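Local coordinates for probable glutamine-binding lipoprotein GlnH (GLNBP) (Mycobacterium tuberculosis, PDB 6H20) that binds acidic amino acids and asparagine as an extracytoplasmic solute-binding lipoprotein and probably signals their availability to control glutamate metabolism, at residues 42-47 with 87-92. Residues are numbered along the deposited sequence; the frame is centred on the assembly and turned at random.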
ATOM      1  N   ALA A  42     -12.279 -19.134  16.373  1.00 25.35           N
ATOM      2  CA  ALA A  42     -12.672 -20.187  15.439  1.00 25.13           C
ATOM      3  C   ALA A  42     -12.379 -19.785  13.998  1.00 28.41           C
ATOM      4  O   ALA A  42     -12.033 -20.634  13.165  1.00 28.78           O
ATOM      5  CB  ALA A  42     -14.152 -20.531  15.618  1.00 24.30           C
ATOM      6  N   ALA A  43     -12.496 -18.491  13.692  1.00 23.69           N
ATOM      7  CA  ALA A  43     -12.317 -18.018  12.321  1.00 23.68           C
ATOM      8  C   ALA A  43     -10.872 -18.092  11.849  1.00 25.75           C
ATOM      9  O   ALA A  43     -10.628 -18.029  10.635  1.00 27.07           O
ATOM     10  CB  ALA A  43     -12.822 -16.581  12.201  1.00 23.74           C
ATOM     11  N   VAL A  44      -9.917 -18.205  12.767  1.00 22.09           N
ATOM     12  CA  VAL A  44      -8.503 -18.295  12.410  1.00 21.07           C
ATOM     13  C   VAL A  44      -7.890 -19.630  12.819  1.00 26.94           C
ATOM     14  O   VAL A  44      -6.665 -19.748  12.883  1.00 24.65           O
ATOM     15  CB  VAL A  44      -7.694 -17.102  12.939  1.00 22.11           C
ATOM     16  CG1 VAL A  44      -8.164 -15.834  12.288  1.00 21.42           C
ATOM     17  CG2 VAL A  44      -7.795 -17.006  14.456  1.00 21.99           C
ATOM     18  N   ALA A  45      -8.725 -20.646  13.073  1.00 23.42           N
ATOM     19  CA  ALA A  45      -8.214 -21.918  13.580  1.00 22.44           C
ATOM     20  C   ALA A  45      -7.275 -22.580  12.584  1.00 27.09           C
ATOM     21  O   ALA A  45      -6.309 -23.244  12.976  1.00 31.49           O
ATOM     22  CB  ALA A  45      -9.373 -22.856  13.933  1.00 25.87           C
ATOM     23  N   ASP A  46      -7.546 -22.413  11.288  1.00 27.53           N
ATOM     24  CA  ASP A  46      -6.681 -23.010  10.277  1.00 29.19           C
ATOM     25  C   ASP A  46      -5.319 -22.333  10.253  1.00 28.85           C
ATOM     26  O   ASP A  46      -4.287 -23.002  10.093  1.00 33.31           O
ATOM     27  CB  ASP A  46      -7.350 -22.942   8.906  1.00 33.05           C
ATOM     28  CG  ASP A  46      -8.540 -23.880   8.793  1.00 43.06           C
ATOM     29  OD1 ASP A  46      -8.658 -24.803   9.632  1.00 46.25           O
ATOM     30  OD2 ASP A  46      -9.351 -23.703   7.859  1.00 47.70           O
ATOM     31  N   ILE A  47      -5.295 -21.008  10.401  1.00 24.77           N
ATOM     32  CA  ILE A  47      -4.027 -20.291  10.476  1.00 24.72           C
ATOM     33  C   ILE A  47      -3.253 -20.737  11.706  1.00 27.36           C
ATOM     34  O   ILE A  47      -2.058 -21.048  11.638  1.00 28.27           O
ATOM     35  CB  ILE A  47      -4.273 -18.773  10.482  1.00 24.77           C
ATOM     36  CG1 ILE A  47      -4.809 -18.317   9.121  1.00 25.21           C
ATOM     37  CG2 ILE A  47      -2.994 -18.030  10.841  1.00 24.15           C
ATOM     38  CD1 ILE A  47      -5.396 -16.913   9.131  1.00 25.06           C
ATOM     39  N   ARG A  87      -0.365 -11.159  16.448  1.00 17.81           N
ATOM     40  CA  ARG A  87      -0.500 -11.102  17.901  1.00 20.31           C
ATOM     41  C   ARG A  87      -1.887 -11.561  18.338  1.00 19.85           C
ATOM     42  O   ARG A  87      -2.026 -12.308  19.315  1.00 22.78           O
ATOM     43  CB  ARG A  87      -0.227  -9.690  18.412  1.00 21.10           C
ATOM     44  CG  ARG A  87      -0.084  -9.617  19.931  1.00 24.48           C
ATOM     45  CD  ARG A  87      -0.275  -8.191  20.460  1.00 23.49           C
ATOM     46  NE  ARG A  87       0.653  -7.233  19.849  1.00 23.12           N
ATOM     47  CZ  ARG A  87       1.913  -7.051  20.239  1.00 28.04           C
ATOM     48  NH1 ARG A  87       2.418  -7.771  21.234  1.00 28.67           N
ATOM     49  NH2 ARG A  87       2.675  -6.148  19.629  1.00 29.63           N
ATOM     50  N   ASP A  88      -2.925 -11.123  17.622  1.00 19.15           N
ATOM     51  CA  ASP A  88      -4.288 -11.520  17.975  1.00 17.51           C
ATOM     52  C   ASP A  88      -4.513 -13.016  17.758  1.00 18.74           C
ATOM     53  O   ASP A  88      -5.306 -13.632  18.486  1.00 20.31           O
ATOM     54  CB  ASP A  88      -5.301 -10.714  17.162  1.00 18.57           C
ATOM     55  CG  ASP A  88      -5.521  -9.309  17.705  1.00 23.66           C
ATOM     56  OD1 ASP A  88      -4.808  -8.902  18.635  1.00 24.60           O
ATOM     57  OD2 ASP A  88      -6.426  -8.628  17.189  1.00 28.45           O
ATOM     58  N   ILE A  89      -3.837 -13.622  16.779  1.00 19.07           N
ATOM     59  CA  ILE A  89      -4.024 -15.051  16.523  1.00 18.27           C
ATOM     60  C   ILE A  89      -3.247 -15.885  17.527  1.00 22.56           C
ATOM     61  O   ILE A  89      -3.780 -16.844  18.107  1.00 26.38           O
ATOM     62  CB  ILE A  89      -3.636 -15.413  15.075  1.00 19.82           C
ATOM     63  CG1 ILE A  89      -4.503 -14.650  14.071  1.00 20.91           C
ATOM     64  CG2 ILE A  89      -3.737 -16.929  14.847  1.00 22.07           C
ATOM     65  CD1 ILE A  89      -4.071 -14.813  12.613  1.00 21.42           C
ATOM     66  N   PHE A  90      -1.980 -15.544  17.741  1.00 24.03           N
ATOM     67  CA  PHE A  90      -1.042 -16.401  18.447  1.00 24.53           C
ATOM     68  C   PHE A  90      -0.673 -15.920  19.840  1.00 29.64           C
ATOM     69  O   PHE A  90      -0.082 -16.698  20.601  1.00 36.00           O
ATOM     70  CB  PHE A  90       0.247 -16.545  17.628  1.00 26.42           C
ATOM     71  CG  PHE A  90       0.051 -17.262  16.331  1.00 24.45           C
ATOM     72  CD1 PHE A  90      -0.030 -18.644  16.299  1.00 24.61           C
ATOM     73  CD2 PHE A  90      -0.070 -16.561  15.147  1.00 23.51           C
ATOM     74  CE1 PHE A  90      -0.214 -19.313  15.109  1.00 27.97           C
ATOM     75  CE2 PHE A  90      -0.252 -17.236  13.944  1.00 23.25           C
ATOM     76  CZ  PHE A  90      -0.330 -18.616  13.933  1.00 22.70           C
ATOM     77  N   GLY A  91      -0.983 -14.678  20.193  1.00 27.09           N
ATOM     78  CA  GLY A  91      -0.602 -14.113  21.465  1.00 30.16           C
ATOM     79  C   GLY A  91       0.655 -13.270  21.416  1.00 29.98           C
ATOM     80  O   GLY A  91       0.824 -12.388  22.266  1.00 35.71           O
ATOM     81  N   VAL A  92       1.535 -13.529  20.452  1.00 30.79           N
ATOM     82  CA  VAL A  92       2.713 -12.694  20.198  1.00 34.04           C
ATOM     83  C   VAL A  92       2.852 -12.484  18.702  1.00 34.04           C
ATOM     84  O   VAL A  92       2.386 -13.297  17.891  1.00 35.12           O
ATOM     85  CB  VAL A  92       4.004 -13.340  20.752  1.00 34.68           C
ATOM     86  CG1 VAL A  92       3.903 -13.537  22.257  1.00 35.63           C
ATOM     87  CG2 VAL A  92       4.277 -14.666  20.062  1.00 37.57           C
TER
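At the outer end of one lobe of this solute-binding fold, Val44 and Ile47 pack against Ile89 and Phe90, so that the start of helix 45-50 packs against the C-terminal end of helix 77-90. Val44 stands at the N-cap of helix 45-50, where the chain turns after helix 37-43, and its CB points at the other segment. With CG1 anti to the carbonyl carbon (chi1 -64°), CG2 is left between the backbone N and the carbonyl carbon, 4.1 Å from Ile89 CG1 and equally near Ile89 CG2. A compact beta-branched residue suits this turn because it puts a methyl on Ile89 straight from CB, with no long chain to order. From the next turn, Ile47 crosses Ile89 at about a right angle, its CG2 resting 3.8 Å from Ile89 CD1. Ile89 takes an extended form, with chi2 at 173°, which carries CD1 out to that methyl. In the type II periplasmic-binding-protein fold these helices flank the lobe's central sheet, and here Leu53 of strand 53-57 touches both isoleucines while Phe249 of helix 244-259 packs on Val44 and Ile89. The Phe90 CB does not point straight at helix 45-50, but the reach of the side chain brings CZ to 4.1 Å from Ile47 CG2, and Ile47 O lies at the ring edge, near its plane. Gly91 then ends the helix with positive phi (97°), where a side chain would run into Phe90 O.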